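Local structure of filamentation induced by cAMP protein Fic (Desulfovibrio alaskensis, 4RGL) at residues E99-S104 / Q197-R202; A171-H176 / P239-M244. The protein belongs to the Fic/DOC family, joining a mainly helical Fic domain to a C-terminal domain of the helix-turn-helix clan, with its own function not established. All coordinates share one frame; numbering follows the deposited sequence.

Interaction 1. Residues E99-S104 / Q197-R202; sequences EDWDAS and QTLILR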
loop_
_atom_site.group_PDB
_atom_site.type_symbol
_atom_site.label_atom_id
_atom_site.label_comp_id
_atom_site.label_asym_id
_atom_site.label_seq_id
_atom_site.Cartn_x
_atom_site.Cartn_y
_atom_site.Cartn_z
ATOM N N GLU A 99 11.995 6.515 2.690
ATOM C CA GLU A 99 12.488 7.243 3.869
ATOM C C GLU A 99 13.698 8.136 3.502
ATOM O O GLU A 99 13.860 9.217 4.068
ATOM C CB GLU A 99 12.873 6.248 4.991
ATOM C CG GLU A 99 13.215 6.913 6.329
ATOM C CD GLU A 99 12.046 7.571 7.050
ATOM O OE1 GLU A 99 11.020 6.886 7.267
ATOM O OE2 GLU A 99 12.212 8.723 7.515
ATOM N N ASP A 100 14.499 7.704 2.505
ATOM C CA ASP A 100 15.723 8.409 2.096
ATOM C C ASP A 100 15.430 9.678 1.265
ATOM O O ASP A 100 16.313 10.536 1.139
ATOM C CB ASP A 100 16.631 7.467 1.261
ATOM C CG ASP A 100 16.997 6.158 1.946
ATOM O OD1 ASP A 100 16.975 6.114 3.204
ATOM O OD2 ASP A 100 17.387 5.201 1.230
ATOM N N TRP A 101 14.244 9.751 0.612
ATOM C CA TRP A 101 14.016 10.759 -0.416
ATOM C C TRP A 101 13.157 11.944 0.049
ATOM O O TRP A 101 12.170 11.779 0.775
ATOM C CB TRP A 101 13.367 10.137 -1.645
ATOM C CG TRP A 101 14.099 8.944 -2.169
ATOM C CD1 TRP A 101 15.446 8.819 -2.342
ATOM C CD2 TRP A 101 13.515 7.757 -2.710
ATOM N NE1 TRP A 101 15.741 7.581 -2.852
ATOM C CE2 TRP A 101 14.573 6.917 -3.114
ATOM C CE3 TRP A 101 12.193 7.317 -2.887
ATOM C CZ2 TRP A 101 14.353 5.653 -3.667
ATOM C CZ3 TRP A 101 11.978 6.056 -3.419
ATOM C CH2 TRP A 101 13.049 5.244 -3.814
ATOM N N ASP A 102 13.509 13.134 -0.463
ATOM C CA ASP A 102 12.730 14.352 -0.380
ATOM C C ASP A 102 12.157 14.641 -1.771
ATOM O O ASP A 102 12.910 14.668 -2.749
ATOM C CB ASP A 102 13.616 15.517 0.138
ATOM C CG ASP A 102 12.884 16.834 0.350
ATOM O OD1 ASP A 102 12.101 17.232 -0.546
ATOM O OD2 ASP A 102 13.209 17.540 1.330
ATOM N N ALA A 103 10.824 14.732 -1.880
ATOM C CA ALA A 103 10.124 14.804 -3.173
ATOM C C ALA A 103 10.628 15.972 -4.081
ATOM O O ALA A 103 10.432 15.924 -5.297
ATOM C CB ALA A 103 8.638 14.944 -2.946
ATOM N N SER A 104 11.259 16.992 -3.498
ATOM C CA SER A 104 11.704 18.153 -4.271
ATOM C C SER A 104 13.162 17.987 -4.781
ATOM O O SER A 104 13.630 18.813 -5.575
ATOM C CB SER A 104 11.588 19.422 -3.437
ATOM O OG SER A 104 12.365 19.336 -2.254
ATOM N N GLN A 197 3.686 10.801 -5.822
ATOM C CA GLN A 197 2.501 11.295 -5.125
ATOM C C GLN A 197 2.457 10.727 -3.691
ATOM O O GLN A 197 2.257 11.480 -2.740
ATOM C CB GLN A 197 1.223 10.948 -5.886
ATOM C CG GLN A 197 -0.036 11.403 -5.147
ATOM C CD GLN A 197 -1.286 11.101 -5.900
ATOM O OE1 GLN A 197 -1.490 11.571 -7.020
ATOM N NE2 GLN A 197 -2.229 10.456 -5.230
ATOM N N THR A 198 2.760 9.417 -3.539
ATOM C CA THR A 198 2.853 8.772 -2.227
ATOM C C THR A 198 3.972 9.427 -1.387
ATOM O O THR A 198 3.821 9.581 -0.173
ATOM C CB THR A 198 3.095 7.256 -2.392
ATOM O OG1 THR A 198 2.095 6.708 -3.252
ATOM C CG2 THR A 198 3.090 6.520 -1.066
ATOM N N LEU A 199 5.079 9.844 -2.045
ATOM C CA LEU A 199 6.203 10.459 -1.337
ATOM C C LEU A 199 5.820 11.831 -0.818
ATOM O O LEU A 199 6.050 12.121 0.354
ATOM C CB LEU A 199 7.448 10.553 -2.246
ATOM C CG LEU A 199 8.743 11.036 -1.552
ATOM C CD1 LEU A 199 9.134 10.113 -0.390
ATOM C CD2 LEU A 199 9.858 11.133 -2.521
ATOM N N ILE A 200 5.168 12.659 -1.665
ATOM C CA ILE A 200 4.709 13.994 -1.260
ATOM C C ILE A 200 3.717 13.875 -0.063
ATOM O O ILE A 200 3.783 14.682 0.869
ATOM C CB ILE A 200 4.071 14.752 -2.462
ATOM C CG1 ILE A 200 5.103 14.945 -3.596
ATOM C CG2 ILE A 200 3.486 16.104 -2.016
ATOM C CD1 ILE A 200 4.522 15.441 -4.902
ATOM N N LEU A 201 2.870 12.811 -0.057
ATOM C CA LEU A 201 1.904 12.600 1.028
ATOM C C LEU A 201 2.589 12.074 2.303
ATOM O O LEU A 201 2.228 12.501 3.401
ATOM C CB LEU A 201 0.783 11.639 0.602
ATOM C CG LEU A 201 -0.180 12.158 -0.487
ATOM C CD1 LEU A 201 -1.274 11.159 -0.757
ATOM C CD2 LEU A 201 -0.790 13.503 -0.096
ATOM N N ARG A 202 3.585 11.156 2.169
ATOM C CA ARG A 202 4.242 10.619 3.366
ATOM C C ARG A 202 5.248 11.637 3.954
ATOM O O ARG A 202 5.544 11.576 5.149
ATOM C CB ARG A 202 4.928 9.274 3.096
ATOM C CG ARG A 202 6.165 9.349 2.251
ATOM C CD ARG A 202 7.068 8.167 2.537
ATOM N NE ARG A 202 7.777 8.325 3.810
ATOM C CZ ARG A 202 8.334 7.321 4.476
ATOM N NH1 ARG A 202 8.177 6.069 4.058
ATOM N NH2 ARG A 202 8.984 7.550 5.609
#
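Leu199 reaches from helix 189-202 toward Trp101 and Ala103, and its two methyl groups divide the work. CD2 lies 3.7 Å from Ala103 CA and 3.8 Å from Trp101 CB, coming up at the edge of the indole near its plane and not over a face; CD1 instead turns to the backbone, where it meets Trp101 O. Leu199 CG stands anti to the backbone N (chi1 -173°), beside the leucine's own carbonyl carbon, and from there both CD1 and CD2 reach the loop. The next residue, Ile200, adds CG1, 3.6 Å from Ala103 CB. The alanine methyl, directed at the helix, thus touches both Ile200 CG1 and Leu199 CD2 where the two backbones come nearest.

The other end of the contact is polar. Arg202 and Glu99 cross at about a right angle, with guanidinium and carboxylate planes 80° apart. Arg202 NH2 lies 2.7 Å from Glu99 OE1, a salt bridge made through this one nitrogen, and its hydrogen bond is weak. The bend of the Glu99 chain at chi2 (69°) brings its carboxylate back toward the arginine, although CB starts out away from the helix. Backbone atoms of Glu99 lie over one face of the guanidinium.

Asp102 shapes the loop itself: its OD1 accepts from Ser104 N in an Asx turn, and also from Ser104 OG at 2.7 Å. The loop links helix 82-95 to helix 106-117, whose Ala111, Ala112 and Leu115 pack against the Trp101 side chain. Trp196 NE1 bonds to Ala103 O, and from the same helix Ile200 also packs on Ser172 and Phe175 of helix 168-182.

Interaction 2. Residues A171-H176 / P239-M244; sequences ASCIFH and PFVEFM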
loop_
_atom_site.group_PDB
_atom_site.type_symbol
_atom_site.label_atom_id
_atom_site.label_comp_id
_atom_site.label_asym_id
_atom_site.label_seq_id
_atom_site.Cartn_x
_atom_site.Cartn_y
_atom_site.Cartn_z
ATOM N N ALA A 171 -0.806 19.694 -3.558
ATOM C CA ALA A 171 0.522 19.712 -4.179
ATOM C C ALA A 171 0.862 18.364 -4.830
ATOM O O ALA A 171 1.443 18.345 -5.917
ATOM C CB ALA A 171 1.576 20.070 -3.145
ATOM N N SER A 172 0.478 17.229 -4.171
ATOM C CA SER A 172 0.728 15.884 -4.711
ATOM C C SER A 172 -0.065 15.655 -5.995
ATOM O O SER A 172 0.451 15.051 -6.935
ATOM C CB SER A 172 0.374 14.815 -3.683
ATOM O OG SER A 172 -1.018 14.792 -3.422
ATOM N N CYS A 173 -1.308 16.159 -6.048
ATOM C CA CYS A 173 -2.153 16.028 -7.233
ATOM C C CYS A 173 -1.599 16.878 -8.375
ATOM O O CYS A 173 -1.549 16.412 -9.517
ATOM C CB CYS A 173 -3.595 16.407 -6.912
ATOM S SG CYS A 173 -4.393 15.325 -5.704
ATOM N N ILE A 174 -1.195 18.136 -8.071
ATOM C CA ILE A 174 -0.647 19.047 -9.083
ATOM C C ILE A 174 0.641 18.452 -9.684
ATOM O O ILE A 174 0.802 18.444 -10.911
ATOM C CB ILE A 174 -0.389 20.460 -8.486
ATOM C CG1 ILE A 174 -1.686 21.074 -7.865
ATOM C CG2 ILE A 174 0.221 21.390 -9.531
ATOM C CD1 ILE A 174 -2.810 21.446 -8.891
ATOM N N PHE A 175 1.545 17.930 -8.820
ATOM C CA PHE A 175 2.797 17.325 -9.278
ATOM C C PHE A 175 2.517 16.121 -10.183
ATOM O O PHE A 175 3.105 16.014 -11.256
ATOM C CB PHE A 175 3.669 16.904 -8.087
ATOM C CG PHE A 175 5.033 16.382 -8.486
ATOM C CD1 PHE A 175 5.209 15.049 -8.844
ATOM C CD2 PHE A 175 6.136 17.225 -8.517
ATOM C CE1 PHE A 175 6.458 14.580 -9.250
ATOM C CE2 PHE A 175 7.390 16.747 -8.906
ATOM C CZ PHE A 175 7.543 15.428 -9.267
ATOM N N HIS A 176 1.604 15.222 -9.747
ATOM C CA HIS A 176 1.207 14.033 -10.520
ATOM C C HIS A 176 0.751 14.438 -11.917
ATOM O O HIS A 176 1.175 13.843 -12.900
ATOM C CB HIS A 176 0.068 13.277 -9.783
ATOM C CG HIS A 176 -0.140 11.858 -10.243
ATOM N ND1 HIS A 176 -0.343 10.832 -9.337
ATOM C CD2 HIS A 176 -0.158 11.343 -11.495
ATOM C CE1 HIS A 176 -0.507 9.739 -10.063
ATOM N NE2 HIS A 176 -0.384 9.993 -11.365
ATOM N N PRO A 239 -9.978 19.497 -12.512
ATOM C CA PRO A 239 -10.795 18.263 -12.540
ATOM C C PRO A 239 -10.002 17.024 -12.102
ATOM O O PRO A 239 -10.569 16.119 -11.479
ATOM C CB PRO A 239 -11.228 18.158 -14.007
ATOM C CG PRO A 239 -10.257 19.010 -14.759
ATOM C CD PRO A 239 -9.904 20.123 -13.846
ATOM N N PHE A 240 -8.688 16.983 -12.421
ATOM C CA PHE A 240 -7.820 15.880 -12.012
ATOM C C PHE A 240 -7.626 15.888 -10.488
ATOM O O PHE A 240 -7.654 14.825 -9.855
ATOM C CB PHE A 240 -6.457 15.964 -12.735
ATOM C CG PHE A 240 -5.459 14.909 -12.309
ATOM C CD1 PHE A 240 -5.516 13.621 -12.833
ATOM C CD2 PHE A 240 -4.427 15.217 -11.429
ATOM C CE1 PHE A 240 -4.590 12.648 -12.444
ATOM C CE2 PHE A 240 -3.498 14.245 -11.046
ATOM C CZ PHE A 240 -3.581 12.969 -11.562
ATOM N N VAL A 241 -7.451 17.093 -9.900
ATOM C CA VAL A 241 -7.276 17.251 -8.454
ATOM C C VAL A 241 -8.537 16.761 -7.730
ATOM O O VAL A 241 -8.433 16.004 -6.765
ATOM C CB VAL A 241 -6.936 18.720 -8.082
ATOM C CG1 VAL A 241 -6.819 18.892 -6.567
ATOM C CG2 VAL A 241 -5.654 19.172 -8.774
ATOM N N GLU A 242 -9.731 17.111 -8.265
ATOM C CA GLU A 242 -11.004 16.628 -7.723
ATOM C C GLU A 242 -11.064 15.105 -7.758
ATOM O O GLU A 242 -11.485 14.487 -6.781
ATOM C CB GLU A 242 -12.195 17.216 -8.506
ATOM C CG GLU A 242 -12.466 18.689 -8.237
ATOM C CD GLU A 242 -13.702 19.224 -8.944
ATOM O OE1 GLU A 242 -14.296 18.477 -9.755
ATOM O OE2 GLU A 242 -14.082 20.386 -8.677
ATOM N N PHE A 243 -10.635 14.490 -8.895
ATOM C CA PHE A 243 -10.662 13.037 -9.053
ATOM C C PHE A 243 -9.739 12.371 -8.058
ATOM O O PHE A 243 -10.149 11.424 -7.382
ATOM C CB PHE A 243 -10.269 12.628 -10.488
ATOM C CG PHE A 243 -10.307 11.129 -10.727
ATOM C CD1 PHE A 243 -11.476 10.505 -11.156
ATOM C CD2 PHE A 243 -9.184 10.338 -10.488
ATOM C CE1 PHE A 243 -11.518 9.118 -11.350
ATOM C CE2 PHE A 243 -9.237 8.951 -10.659
ATOM C CZ PHE A 243 -10.402 8.351 -11.093
HETATM N N MSE A 244 -8.472 12.841 -7.980
HETATM C CA MSE A 244 -7.472 12.226 -7.118
HETATM C C MSE A 244 -7.830 12.397 -5.635
HETATM O O MSE A 244 -7.801 11.413 -4.891
HETATM C CB MSE A 244 -6.090 12.799 -7.398
HETATM C CG MSE A 244 -4.959 11.922 -6.861
HETATM SE SE MSE A 244 -5.057 10.081 -7.534
HETATM C CE MSE A 244 -5.034 10.455 -9.429
#
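Phe240 turns the edge of its ring to the face of His176, with CZ 3.8 Å from both CG and CD2 of the imidazole. The two rings form an offset edge-to-face pair, their centroids 5.5 Å apart and their planes inclined at 60°. This pair belongs to a helix-helix packing within the mainly helical Fic fold: helix 168-182, which leads into the Fic signature loop, is crossed by helix 238-257 at 123°, with the local axes 9.3 Å apart. His176 CG stands anti to the backbone N (chi1 -163°), and the imidazole is further fixed by its nitrogens, ND1 bonding to Gln197 OE1 and NE2 more weakly to Tyr224 OH. One rim of the phenyl ring also faces the backbone of the opposing helix, since Cys173 O lies in the ring plane at its edge, nearest to Phe240 CE2.

Beyond the rings the interface is apolar. Val241 CG2 touches two side chains of helix 168-182, meeting Ile174 CD1 at 3.6 Å and Cys173 CB at 3.9 Å. Ile174 sets off away from the partner helix, and only its terminal methyl comes back to the valine. Tyr224 and Leu228 of helix 221-234 pack on Phe240 from outside the pair. Every residue that touches here is buried. Cys173 SG, lying beside its own backbone N, rests against the root of the Met244 side chain, a selenomethionine, 3.5 Å from CB and 3.6 Å from CG.

The two contacts, with centres about 16 Å apart, meet through helices 168-182 and 189-202, which follow each other in the chain and flank the Fic signature loop. Interaction 1 lies on one side of helix 189-202 and is partly buried, grading from aliphatic packing to a charged pair at the surface; a loop supplies its partner. Interaction 2 is wholly buried, joins two helices, and has no hydrogen bond or salt bridge across it, relying on ring, sulfur and methyl contacts. Besides the bond between His176 and Gln197 that links the two helices, Ile200 CD1 packs on Phe175 CB there and Leu201 CD2 on Ser172 OG.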